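Local coordinates for protein aldose-aldose oxidoreductase (Caulobacter crescentus, PDB 5A04) that probably oxidises one aldose sugar while reducing another, passing the electrons through an NADP(H) cofactor held in its Rossmann-fold domain, at residues Ala10-Gly15 with Ala36-Thr41; Tyr60-Phe65 with Arg87-Arg92; Ser32-Leu37 with Glu50-Pro55. One frame throughout, in Å; residues are numbered along the deposited sequence.

Contact 1 (Ala10-Gly15 with Ala36-Thr41); sequences AILGLG and ALVSGT. With NDP (NADPH dihydro-nicotinamide-adenine-dinucleotide phosphate), chain G.
Ala10 to Leu12 and Ala36 to Val38 are parallel neighbouring strands, their axes 16° apart, stitched by Ile11 N to Ala36 O, Val38 N to Ile11 O and Gly13 N to Val38 O. On one face of the sheet, Leu12 CG presses on Val38 CB at 3.7 Å. Val38 CG1, anti to its own backbone N (chi1 -172°), is thereby laid against Leu12 CG and CD1. Leu14 turns toward the other segment: its CD2 meets Leu37 CD2 at 4.1 Å, the side chains crossing at about a right angle, and its CD1 rests on Ser39 CB at 3.7 Å. With an alanine in place of Leu14, Leu37 CD2 and Ser39 CB would probably lose this packing partner and a gap would open beside the cofactor phosphate. That phosphate, on the adenosine ribose of NADPH, takes Leu14 N on O3X (2.8 Å), Gly40 N on O1X and Thr41 OG1 on O2X. Ser39 OG also donates to O3X, doubtfully short, and accepts from Thr41 N in an ST turn. Gly15 CA lies 3.0 Å from NADPH O5B, close quarters that suit a Rossmann-turn glycine. So many donors round this phosphate are consistent with a preference for NADP(H), since NAD(H) lacks the group.

Contact 2 (Tyr60-Phe65 with Arg87-Arg92); sequences YSYETF and RPFTER. With NDP (NADPH dihydro-nicotinamide-adenine-dinucleotide phosphate), chain G.
In this Rossmann fold, Tyr62 and Phe65, in the loop after strand 59-60, pack against Phe89 and Arg92 of helix 86-95, at the adenosine end of the NADPH pocket. Phe89 CZ lies over one face of the Tyr62 ring, toward its rim, 3.6 Å from Tyr62 CD1. The two rings are tilted, with planes at 49° and centroids 4.8 Å apart. At its other end Tyr62 reaches the cofactor: OH gives NADPH O1X a weak hydrogen bond, giving the phosphate of contact 1 a further partner, and Phe89 backs the ring that delivers it. Phe65, also buried, meets Arg92. Its CE2 touches Arg92 CB at 3.8 Å, edge on, while its CD2 sits over one face of the Arg92 guanidinium. Leu12 lies against Tyr62, Phe65 and Phe89, joining the cluster to the central sheet. A bend at Arg92 chi3 (70°) swings the guanidinium back toward the loop, where Asp66 takes NE in a salt bridge. With one donor on that carboxylate and another on the loop backbone, the group is held against rotation. Arg92 NH2 meets Tyr62 O at 2.7 Å, the oxygen lying in the guanidinium plane and the N-H directed at it at 165°.

Contact 3 (Ser32-Leu37 with Glu50-Pro55); sequences SRLAAL and EQYGIP
Ile54 fills the angle between Leu34 and Leu37 on one face of the Rossmann sheet, where the beta-alpha-beta unit of strand 32-38, helix 42-52 and strand 59-60 makes its turn out of the helix. The contact is apolar, and the three carbons of the isoleucine beyond CB each meet a different part of the strand. CD1 reaches back to Leu34, touching its carbonyl O at 3.8 Å, and the two side chains cross at about a right angle. CG1 meets Leu37 CD1 at 4.0 Å, that leucine's other methyl being turned to Leu14. CG2 drops onto the backbone of the strand, beside Ala35 O. Beside this, Leu34 CD2 comes against the Tyr52 ring near its CB end, 3.6 Å from Tyr52 CD1 and 3.7 Å from Tyr52 CG. Leu34 gets there because its CG stands anti to the backbone N (chi1 179°), extending the side chain toward the helix end.

What positions these groups is backbone shape on both sides. Leu34 and Leu37 both point toward 50-55, while Ala35 and Ala36 between them both point away, so the usual alternation of a strand is broken; the nearly helical psi of Ala35 (-27°) and the bonding of both alanines to Tyr9 are consistent with a beta bulge. The two leucines thus come to the same face, with strand backbone laid bare to Ile54 between them. Gly53 leaves the helix with positive phi, a conformation that favours glycine, and turns the chain so that Ile54 points back at the sheet. Further out, Met23 and Pro24 touch Tyr52, Leu45 and Tyr48 of the helix touch Leu37, and Arg59 NE bonds to Ile54 O. At the floor of the contact, Ile54 CG2 rests 4.0 Å from Ala36 CA.

From the N terminus, contact 1 closes the first loop, bringing strand 32-38 back beside strand 7-12 after helix 16-22. Contact 3 starts on the strand where this loop ends and closes at 50-55, after helix 42-52, with Ala36 and Leu37 common to both. Leu34 CD1 also packs on Ile11 CG1 at 3.5 Å. Contact 2 follows in series, its loop running from 60-65 through strand 76-79 to helix 86-95. Probable hydrogen bonds from Tyr60 N to Leu37 O and from Ser39 N to Tyr60 O join its first segment to strand 32-38. Contacts 1 and 2 both reach NADPH; contact 3 packs the end of helix 42-52 and the turn after it against strand 32-38.

Contact 1 (Ala10-Gly15 with Ala36-Thr41)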
loop_
_atom_site.group_PDB
_atom_site.type_symbol
_atom_site.label_atom_id
_atom_site.label_comp_id
_atom_site.label_asym_id
_atom_site.label_seq_id
_atom_site.Cartn_x
_atom_site.Cartn_y
_atom_site.Cartn_z
ATOM N N ALA A 10 -30.885 -23.960 0.684
ATOM C CA ALA A 10 -31.826 -22.977 0.187
ATOM C C ALA A 10 -31.050 -21.695 -0.102
ATOM O O ALA A 10 -30.373 -21.177 0.777
ATOM C CB ALA A 10 -32.955 -22.717 1.214
ATOM N N ILE A 11 -31.114 -21.207 -1.336
ATOM C CA ILE A 11 -30.468 -19.943 -1.683
ATOM C C ILE A 11 -31.485 -18.816 -1.519
ATOM O O ILE A 11 -32.579 -18.853 -2.096
ATOM C CB ILE A 11 -29.903 -19.963 -3.124
ATOM C CG1 ILE A 11 -28.921 -21.133 -3.298
ATOM C CG2 ILE A 11 -29.209 -18.638 -3.450
ATOM C CD1 ILE A 11 -27.735 -21.120 -2.335
ATOM N N LEU A 12 -31.137 -17.826 -0.697
ATOM C CA LEU A 12 -32.072 -16.767 -0.350
ATOM C C LEU A 12 -31.540 -15.429 -0.857
ATOM O O LEU A 12 -30.474 -14.981 -0.436
ATOM C CB LEU A 12 -32.299 -16.744 1.173
ATOM C CG LEU A 12 -33.412 -15.833 1.710
ATOM C CD1 LEU A 12 -33.875 -16.349 3.084
ATOM C CD2 LEU A 12 -32.935 -14.398 1.838
ATOM N N GLY A 13 -32.295 -14.804 -1.758
ATOM C CA GLY A 13 -31.898 -13.550 -2.395
ATOM C C GLY A 13 -31.278 -13.827 -3.753
ATOM O O GLY A 13 -30.064 -13.989 -3.861
ATOM N N LEU A 14 -32.109 -13.896 -4.790
ATOM C CA LEU A 14 -31.648 -14.358 -6.104
ATOM C C LEU A 14 -31.139 -13.187 -6.962
ATOM O O LEU A 14 -31.684 -12.858 -8.035
ATOM C CB LEU A 14 -32.769 -15.134 -6.809
ATOM C CG LEU A 14 -33.331 -16.325 -6.008
ATOM C CD1 LEU A 14 -34.376 -17.116 -6.801
ATOM C CD2 LEU A 14 -32.214 -17.268 -5.508
ATOM N N GLY A 15 -30.072 -12.561 -6.475
ATOM C CA GLY A 15 -29.427 -11.472 -7.182
ATOM C C GLY A 15 -28.210 -11.939 -7.950
ATOM O O GLY A 15 -28.090 -13.120 -8.262
ATOM N N ALA A 36 -33.585 -25.654 -2.553
ATOM C CA ALA A 36 -34.705 -24.715 -2.479
ATOM C C ALA A 36 -34.288 -23.302 -2.868
ATOM O O ALA A 36 -33.100 -22.961 -2.854
ATOM C CB ALA A 36 -35.314 -24.723 -1.072
ATOM N N LEU A 37 -35.283 -22.487 -3.219
ATOM C CA LEU A 37 -35.076 -21.099 -3.594
ATOM C C LEU A 37 -35.973 -20.193 -2.756
ATOM O O LEU A 37 -37.146 -20.513 -2.518
ATOM C CB LEU A 37 -35.378 -20.883 -5.080
ATOM C CG LEU A 37 -34.522 -21.721 -6.032
ATOM C CD1 LEU A 37 -35.110 -21.627 -7.431
ATOM C CD2 LEU A 37 -33.086 -21.243 -6.015
ATOM N N VAL A 38 -35.416 -19.072 -2.310
ATOM C CA VAL A 38 -36.183 -18.076 -1.563
ATOM C C VAL A 38 -35.971 -16.713 -2.200
ATOM O O VAL A 38 -34.837 -16.259 -2.325
ATOM C CB VAL A 38 -35.765 -18.025 -0.086
ATOM C CG1 VAL A 38 -36.729 -17.128 0.697
ATOM C CG2 VAL A 38 -35.728 -19.413 0.505
ATOM N N SER A 39 -37.062 -16.071 -2.620
ATOM C CA SER A 39 -36.977 -14.849 -3.411
ATOM C C SER A 39 -38.161 -13.927 -3.181
ATOM O O SER A 39 -39.277 -14.394 -2.977
ATOM C CB SER A 39 -36.899 -15.177 -4.912
ATOM O OG SER A 39 -36.777 -13.980 -5.677
ATOM N N GLY A 40 -37.912 -12.622 -3.257
ATOM C CA GLY A 40 -38.985 -11.633 -3.230
ATOM C C GLY A 40 -39.530 -11.317 -4.619
ATOM O O GLY A 40 -40.382 -10.445 -4.789
ATOM N N THR A 41 -39.030 -12.029 -5.623
ATOM C CA THR A 41 -39.456 -11.815 -7.008
ATOM C C THR A 41 -40.030 -13.099 -7.589
ATOM O O THR A 41 -39.276 -14.017 -7.929
ATOM C CB THR A 41 -38.287 -11.355 -7.899
ATOM O OG1 THR A 41 -37.702 -10.169 -7.352
ATOM C CG2 THR A 41 -38.783 -11.072 -9.326
HETATM P PA NDP G . -27.800 -7.938 -5.924
HETATM O O1A NDP G . -28.406 -6.586 -5.777
HETATM O O2A NDP G . -27.253 -8.346 -7.264
HETATM O O5B NDP G . -28.862 -9.098 -5.443
HETATM C C5B NDP G . -29.395 -8.741 -4.199
HETATM C C4B NDP G . -30.677 -9.575 -4.063
HETATM O O4B NDP G . -31.164 -9.543 -2.720
HETATM C C3B NDP G . -31.786 -8.977 -4.961
HETATM O O3B NDP G . -31.712 -9.476 -6.259
HETATM C C2B NDP G . -33.036 -9.569 -4.298
HETATM O O2B NDP G . -33.242 -10.813 -4.635
HETATM C C1B NDP G . -32.576 -9.609 -2.778
HETATM N N9A NDP G . -33.158 -8.520 -1.989
HETATM C C8A NDP G . -33.991 -8.644 -0.881
HETATM N N7A NDP G . -34.387 -7.456 -0.385
HETATM C C5A NDP G . -33.778 -6.511 -1.216
HETATM C C6A NDP G . -33.796 -5.104 -1.218
HETATM N N6A NDP G . -34.518 -4.419 -0.266
HETATM N N1A NDP G . -33.106 -4.381 -2.152
HETATM C C2A NDP G . -32.403 -5.140 -3.073
HETATM N N3A NDP G . -32.287 -6.468 -3.191
HETATM C C4A NDP G . -33.004 -7.152 -2.233
HETATM O O3 NDP G . -26.584 -7.858 -4.797
HETATM P PN NDP G . -25.369 -8.929 -4.961
HETATM O O1N NDP G . -25.831 -10.314 -5.164
HETATM O O2N NDP G . -24.144 -8.332 -5.617
HETATM O O5D NDP G . -24.800 -8.916 -3.297
HETATM C C5D NDP G . -25.703 -9.502 -2.400
HETATM C C4D NDP G . -24.884 -9.934 -1.151
HETATM O O4D NDP G . -23.789 -10.794 -1.595
HETATM C C3D NDP G . -24.199 -8.703 -0.449
HETATM O O3D NDP G . -24.141 -8.925 0.973
HETATM C C2D NDP G . -22.784 -8.716 -1.011
HETATM O O2D NDP G . -21.834 -8.211 -0.088
HETATM C C1D NDP G . -22.556 -10.260 -1.168
HETATM N N1N NDP G . -21.600 -10.525 -2.246
HETATM C C2N NDP G . -20.499 -11.332 -2.013
HETATM C C3N NDP G . -19.632 -11.590 -3.036
HETATM C C7N NDP G . -18.465 -12.437 -2.793
HETATM O O7N NDP G . -17.558 -12.569 -3.636
HETATM N N7N NDP G . -18.368 -13.124 -1.587
HETATM C C4N NDP G . -19.822 -11.035 -4.405
HETATM C C5N NDP G . -20.995 -10.160 -4.539
HETATM C C6N NDP G . -21.819 -9.943 -3.515
HETATM P P2B NDP G . -34.866 -11.312 -4.922
HETATM O O1X NDP G . -35.522 -10.865 -3.635
HETATM O O2X NDP G . -35.158 -10.494 -6.143
HETATM O O3X NDP G . -34.712 -12.818 -5.119
#

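Contact 2 (Tyr60-Phe65 with Arg87-Arg92)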
loop_
_atom_site.group_PDB
_atom_site.type_symbol
_atom_site.label_atom_id
_atom_site.label_comp_id
_atom_site.label_asym_id
_atom_site.label_seq_id
_atom_site.Cartn_x
_atom_site.Cartn_y
_atom_site.Cartn_z
ATOM N N TYR A 60 -39.930 -20.480 -2.160
ATOM C CA TYR A 60 -40.504 -19.653 -1.098
ATOM C C TYR A 60 -40.391 -18.173 -1.431
ATOM O O TYR A 60 -39.410 -17.743 -2.026
ATOM C CB TYR A 60 -39.801 -19.921 0.233
ATOM C CG TYR A 60 -39.886 -21.350 0.698
ATOM C CD1 TYR A 60 -39.002 -22.304 0.217
ATOM C CD2 TYR A 60 -40.848 -21.747 1.624
ATOM C CE1 TYR A 60 -39.075 -23.620 0.629
ATOM C CE2 TYR A 60 -40.925 -23.065 2.053
ATOM C CZ TYR A 60 -40.033 -23.998 1.547
ATOM O OH TYR A 60 -40.085 -25.310 1.963
ATOM N N SER A 61 -41.404 -17.398 -1.050
ATOM C CA SER A 61 -41.279 -15.946 -1.032
ATOM C C SER A 61 -40.691 -15.532 0.318
ATOM O O SER A 61 -40.535 -16.362 1.203
ATOM C CB SER A 61 -42.630 -15.278 -1.251
ATOM O OG SER A 61 -43.453 -15.484 -0.111
ATOM N N TYR A 62 -40.375 -14.255 0.492
ATOM C CA TYR A 62 -39.956 -13.808 1.821
ATOM C C TYR A 62 -41.132 -13.890 2.804
ATOM O O TYR A 62 -40.929 -14.018 4.011
ATOM C CB TYR A 62 -39.395 -12.384 1.779
ATOM C CG TYR A 62 -38.148 -12.240 0.933
ATOM C CD1 TYR A 62 -37.217 -13.262 0.854
ATOM C CD2 TYR A 62 -37.923 -11.085 0.199
ATOM C CE1 TYR A 62 -36.083 -13.134 0.075
ATOM C CE2 TYR A 62 -36.789 -10.945 -0.587
ATOM C CZ TYR A 62 -35.880 -11.980 -0.647
ATOM O OH TYR A 62 -34.752 -11.844 -1.425
ATOM N N GLU A 63 -42.360 -13.836 2.292
ATOM C CA GLU A 63 -43.539 -13.942 3.148
ATOM C C GLU A 63 -43.762 -15.369 3.643
ATOM O O GLU A 63 -44.267 -15.577 4.746
ATOM C CB GLU A 63 -44.781 -13.447 2.406
ATOM C CG GLU A 63 -44.708 -11.981 2.008
ATOM C CD GLU A 63 -45.915 -11.535 1.213
ATOM O OE1 GLU A 63 -46.514 -12.381 0.515
ATOM O OE2 GLU A 63 -46.262 -10.337 1.285
ATOM N N THR A 64 -43.384 -16.362 2.835
ATOM C CA THR A 64 -43.623 -17.749 3.228
ATOM C C THR A 64 -42.360 -18.453 3.730
ATOM O O THR A 64 -42.416 -19.629 4.071
ATOM C CB THR A 64 -44.224 -18.603 2.065
ATOM O OG1 THR A 64 -43.289 -18.696 0.982
ATOM C CG2 THR A 64 -45.537 -18.005 1.559
ATOM N N PHE A 65 -41.239 -17.733 3.782
ATOM C CA PHE A 65 -39.939 -18.337 4.111
ATOM C C PHE A 65 -39.937 -19.128 5.423
ATOM O O PHE A 65 -39.313 -20.171 5.509
ATOM C CB PHE A 65 -38.851 -17.240 4.148
ATOM C CG PHE A 65 -37.516 -17.705 4.693
ATOM C CD1 PHE A 65 -36.831 -18.765 4.114
ATOM C CD2 PHE A 65 -36.940 -17.064 5.778
ATOM C CE1 PHE A 65 -35.601 -19.179 4.614
ATOM C CE2 PHE A 65 -35.714 -17.477 6.290
ATOM C CZ PHE A 65 -35.047 -18.547 5.710
ATOM N N ARG A 87 -28.976 -9.876 8.996
ATOM C CA ARG A 87 -29.373 -10.255 10.340
ATOM C C ARG A 87 -30.795 -10.847 10.398
ATOM O O ARG A 87 -30.958 -11.942 10.920
ATOM C CB ARG A 87 -29.251 -9.070 11.311
ATOM C CG ARG A 87 -29.914 -9.390 12.670
ATOM C CD ARG A 87 -29.734 -8.296 13.718
ATOM N NE ARG A 87 -30.531 -8.618 14.909
ATOM C CZ ARG A 87 -30.566 -7.879 16.015
ATOM N NH1 ARG A 87 -29.835 -6.775 16.104
ATOM N NH2 ARG A 87 -31.325 -8.258 17.041
ATOM N N PRO A 88 -31.817 -10.151 9.856
ATOM C CA PRO A 88 -33.144 -10.752 10.044
ATOM C C PRO A 88 -33.327 -12.082 9.310
ATOM O O PRO A 88 -33.970 -12.971 9.849
ATOM C CB PRO A 88 -34.107 -9.684 9.500
ATOM C CG PRO A 88 -33.260 -8.760 8.672
ATOM C CD PRO A 88 -31.907 -8.787 9.310
ATOM N N PHE A 89 -32.748 -12.253 8.128
ATOM C CA PHE A 89 -32.930 -13.537 7.461
ATOM C C PHE A 89 -32.120 -14.649 8.122
ATOM O O PHE A 89 -32.548 -15.798 8.139
ATOM C CB PHE A 89 -32.578 -13.433 5.970
ATOM C CG PHE A 89 -33.649 -12.782 5.150
ATOM C CD1 PHE A 89 -34.890 -13.389 5.004
ATOM C CD2 PHE A 89 -33.419 -11.570 4.527
ATOM C CE1 PHE A 89 -35.889 -12.804 4.240
ATOM C CE2 PHE A 89 -34.422 -10.964 3.761
ATOM C CZ PHE A 89 -35.654 -11.590 3.613
ATOM N N THR A 90 -30.961 -14.315 8.688
ATOM C CA THR A 90 -30.184 -15.297 9.434
ATOM C C THR A 90 -30.960 -15.763 10.663
ATOM O O THR A 90 -31.042 -16.958 10.930
ATOM C CB THR A 90 -28.814 -14.722 9.847
ATOM O OG1 THR A 90 -28.019 -14.554 8.657
ATOM C CG2 THR A 90 -28.096 -15.651 10.794
ATOM N N GLU A 91 -31.545 -14.819 11.396
ATOM C CA GLU A 91 -32.318 -15.171 12.588
ATOM C C GLU A 91 -33.529 -16.038 12.244
ATOM O O GLU A 91 -33.806 -17.027 12.924
ATOM C CB GLU A 91 -32.762 -13.898 13.317
ATOM C CG GLU A 91 -31.597 -13.154 13.938
ATOM C CD GLU A 91 -31.976 -11.756 14.435
ATOM O OE1 GLU A 91 -32.945 -11.148 13.922
ATOM O OE2 GLU A 91 -31.276 -11.251 15.318
ATOM N N ARG A 92 -34.238 -15.669 11.185
ATOM C CA ARG A 92 -35.393 -16.443 10.742
ATOM C C ARG A 92 -34.986 -17.845 10.283
ATOM O O ARG A 92 -35.668 -18.824 10.584
ATOM C CB ARG A 92 -36.129 -15.696 9.628
ATOM C CG ARG A 92 -36.897 -14.472 10.137
ATOM C CD ARG A 92 -37.424 -13.646 8.989
ATOM N NE ARG A 92 -38.512 -14.314 8.279
ATOM C CZ ARG A 92 -39.033 -13.877 7.133
ATOM N NH1 ARG A 92 -38.538 -12.791 6.547
ATOM N NH2 ARG A 92 -40.040 -14.537 6.560
HETATM P PA NDP G . -27.800 -7.938 -5.924
HETATM O O1A NDP G . -28.406 -6.586 -5.777
HETATM O O2A NDP G . -27.253 -8.346 -7.264
HETATM O O5B NDP G . -28.862 -9.098 -5.443
HETATM C C5B NDP G . -29.395 -8.741 -4.199
HETATM C C4B NDP G . -30.677 -9.575 -4.063
HETATM O O4B NDP G . -31.164 -9.543 -2.720
HETATM C C3B NDP G . -31.786 -8.977 -4.961
HETATM O O3B NDP G . -31.712 -9.476 -6.259
HETATM C C2B NDP G . -33.036 -9.569 -4.298
HETATM O O2B NDP G . -33.242 -10.813 -4.635
HETATM C C1B NDP G . -32.576 -9.609 -2.778
HETATM N N9A NDP G . -33.158 -8.520 -1.989
HETATM C C8A NDP G . -33.991 -8.644 -0.881
HETATM N N7A NDP G . -34.387 -7.456 -0.385
HETATM C C5A NDP G . -33.778 -6.511 -1.216
HETATM C C6A NDP G . -33.796 -5.104 -1.218
HETATM N N6A NDP G . -34.518 -4.419 -0.266
HETATM N N1A NDP G . -33.106 -4.381 -2.152
HETATM C C2A NDP G . -32.403 -5.140 -3.073
HETATM N N3A NDP G . -32.287 -6.468 -3.191
HETATM C C4A NDP G . -33.004 -7.152 -2.233
HETATM O O3 NDP G . -26.584 -7.858 -4.797
HETATM P PN NDP G . -25.369 -8.929 -4.961
HETATM O O1N NDP G . -25.831 -10.314 -5.164
HETATM O O2N NDP G . -24.144 -8.332 -5.617
HETATM O O5D NDP G . -24.800 -8.916 -3.297
HETATM C C5D NDP G . -25.703 -9.502 -2.400
HETATM C C4D NDP G . -24.884 -9.934 -1.151
HETATM O O4D NDP G . -23.789 -10.794 -1.595
HETATM C C3D NDP G . -24.199 -8.703 -0.449
HETATM O O3D NDP G . -24.141 -8.925 0.973
HETATM C C2D NDP G . -22.784 -8.716 -1.011
HETATM O O2D NDP G . -21.834 -8.211 -0.088
HETATM C C1D NDP G . -22.556 -10.260 -1.168
HETATM N N1N NDP G . -21.600 -10.525 -2.246
HETATM C C2N NDP G . -20.499 -11.332 -2.013
HETATM C C3N NDP G . -19.632 -11.590 -3.036
HETATM C C7N NDP G . -18.465 -12.437 -2.793
HETATM O O7N NDP G . -17.558 -12.569 -3.636
HETATM N N7N NDP G . -18.368 -13.124 -1.587
HETATM C C4N NDP G . -19.822 -11.035 -4.405
HETATM C C5N NDP G . -20.995 -10.160 -4.539
HETATM C C6N NDP G . -21.819 -9.943 -3.515
HETATM P P2B NDP G . -34.866 -11.312 -4.922
HETATM O O1X NDP G . -35.522 -10.865 -3.635
HETATM O O2X NDP G . -35.158 -10.494 -6.143
HETATM O O3X NDP G . -34.712 -12.818 -5.119
#

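Contact 3 (Ser32-Leu37 with Glu50-Pro55)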
loop_
_atom_site.group_PDB
_atom_site.type_symbol
_atom_site.label_atom_id
_atom_site.label_comp_id
_atom_site.label_asym_id
_atom_site.label_seq_id
_atom_site.Cartn_x
_atom_site.Cartn_y
_atom_site.Cartn_z
ATOM N N SER A 32 -22.847 -31.086 -1.108
ATOM C CA SER A 32 -23.874 -30.051 -1.118
ATOM C C SER A 32 -24.735 -30.161 -2.355
ATOM O O SER A 32 -24.240 -30.500 -3.423
ATOM C CB SER A 32 -23.235 -28.657 -1.071
ATOM O OG SER A 32 -22.225 -28.629 -0.082
ATOM N N ARG A 33 -26.018 -29.858 -2.216
ATOM C CA ARG A 33 -26.903 -29.786 -3.372
ATOM C C ARG A 33 -27.867 -28.625 -3.221
ATOM O O ARG A 33 -28.205 -28.213 -2.110
ATOM C CB ARG A 33 -27.677 -31.100 -3.558
ATOM C CG ARG A 33 -28.639 -31.427 -2.409
ATOM C CD ARG A 33 -29.416 -32.719 -2.681
ATOM N NE ARG A 33 -30.181 -32.628 -3.920
ATOM C CZ ARG A 33 -31.420 -32.150 -4.007
ATOM N NH1 ARG A 33 -32.050 -31.716 -2.921
ATOM N NH2 ARG A 33 -32.034 -32.105 -5.186
ATOM N N LEU A 34 -28.299 -28.090 -4.351
ATOM C CA LEU A 34 -29.294 -27.038 -4.359
ATOM C C LEU A 34 -30.679 -27.656 -4.128
ATOM O O LEU A 34 -31.120 -28.500 -4.907
ATOM C CB LEU A 34 -29.228 -26.284 -5.690
ATOM C CG LEU A 34 -30.244 -25.160 -5.847
ATOM C CD1 LEU A 34 -30.033 -24.136 -4.738
ATOM C CD2 LEU A 34 -30.107 -24.527 -7.226
ATOM N N ALA A 35 -31.357 -27.243 -3.060
ATOM C CA ALA A 35 -32.610 -27.887 -2.661
ATOM C C ALA A 35 -33.817 -26.953 -2.710
ATOM O O ALA A 35 -34.953 -27.404 -2.881
ATOM C CB ALA A 35 -32.468 -28.481 -1.260
ATOM N N ALA A 36 -33.585 -25.654 -2.553
ATOM C CA ALA A 36 -34.705 -24.715 -2.479
ATOM C C ALA A 36 -34.288 -23.302 -2.868
ATOM O O ALA A 36 -33.100 -22.961 -2.854
ATOM C CB ALA A 36 -35.314 -24.723 -1.072
ATOM N N LEU A 37 -35.283 -22.487 -3.219
ATOM C CA LEU A 37 -35.076 -21.099 -3.594
ATOM C C LEU A 37 -35.973 -20.193 -2.756
ATOM O O LEU A 37 -37.146 -20.513 -2.518
ATOM C CB LEU A 37 -35.378 -20.883 -5.080
ATOM C CG LEU A 37 -34.522 -21.721 -6.032
ATOM C CD1 LEU A 37 -35.110 -21.627 -7.431
ATOM C CD2 LEU A 37 -33.086 -21.243 -6.015
ATOM N N GLU A 50 -37.301 -23.537 -12.643
ATOM C CA GLU A 50 -37.365 -24.358 -13.849
ATOM C C GLU A 50 -35.973 -24.758 -14.330
ATOM O O GLU A 50 -35.738 -25.920 -14.656
ATOM C CB GLU A 50 -38.127 -23.619 -14.946
ATOM C CG GLU A 50 -39.632 -23.662 -14.733
ATOM C CD GLU A 50 -40.399 -22.799 -15.719
ATOM O OE1 GLU A 50 -39.784 -22.294 -16.684
ATOM O OE2 GLU A 50 -41.620 -22.617 -15.516
ATOM N N GLN A 51 -35.044 -23.810 -14.362
ATOM C CA GLN A 51 -33.680 -24.121 -14.782
ATOM C C GLN A 51 -33.022 -25.196 -13.913
ATOM O O GLN A 51 -32.368 -26.111 -14.431
ATOM C CB GLN A 51 -32.808 -22.854 -14.787
ATOM C CG GLN A 51 -31.349 -23.136 -15.184
ATOM C CD GLN A 51 -30.494 -21.888 -15.281
ATOM O OE1 GLN A 51 -30.950 -20.780 -15.003
ATOM N NE2 GLN A 51 -29.241 -22.061 -15.698
ATOM N N TYR A 52 -33.198 -25.107 -12.595
ATOM C CA TYR A 52 -32.470 -25.985 -11.689
ATOM C C TYR A 52 -33.277 -27.178 -11.182
ATOM O O TYR A 52 -32.782 -27.967 -10.381
ATOM C CB TYR A 52 -31.934 -25.176 -10.495
ATOM C CG TYR A 52 -30.738 -24.336 -10.859
ATOM C CD1 TYR A 52 -29.450 -24.860 -10.777
ATOM C CD2 TYR A 52 -30.888 -23.030 -11.321
ATOM C CE1 TYR A 52 -28.341 -24.104 -11.119
ATOM C CE2 TYR A 52 -29.778 -22.265 -11.672
ATOM C CZ TYR A 52 -28.506 -22.818 -11.574
ATOM O OH TYR A 52 -27.399 -22.073 -11.915
ATOM N N GLY A 53 -34.505 -27.331 -11.666
ATOM C CA GLY A 53 -35.308 -28.489 -11.299
ATOM C C GLY A 53 -35.758 -28.454 -9.849
ATOM O O GLY A 53 -35.794 -29.484 -9.167
ATOM N N ILE A 54 -36.080 -27.255 -9.376
ATOM C CA ILE A 54 -36.577 -27.055 -8.018
ATOM C C ILE A 54 -38.096 -27.015 -8.040
ATOM O O ILE A 54 -38.674 -26.086 -8.609
ATOM C CB ILE A 54 -36.053 -25.733 -7.403
ATOM C CG1 ILE A 54 -34.537 -25.609 -7.575
ATOM C CG2 ILE A 54 -36.479 -25.634 -5.927
ATOM C CD1 ILE A 54 -33.750 -26.724 -6.946
ATOM N N PRO A 55 -38.751 -28.025 -7.440
ATOM C CA PRO A 55 -40.219 -28.070 -7.505
ATOM C C PRO A 55 -40.858 -26.891 -6.770
ATOM O O PRO A 55 -40.218 -26.300 -5.895
ATOM C CB PRO A 55 -40.569 -29.402 -6.826
ATOM C CG PRO A 55 -39.405 -29.730 -5.979
ATOM C CD PRO A 55 -38.191 -29.146 -6.668
#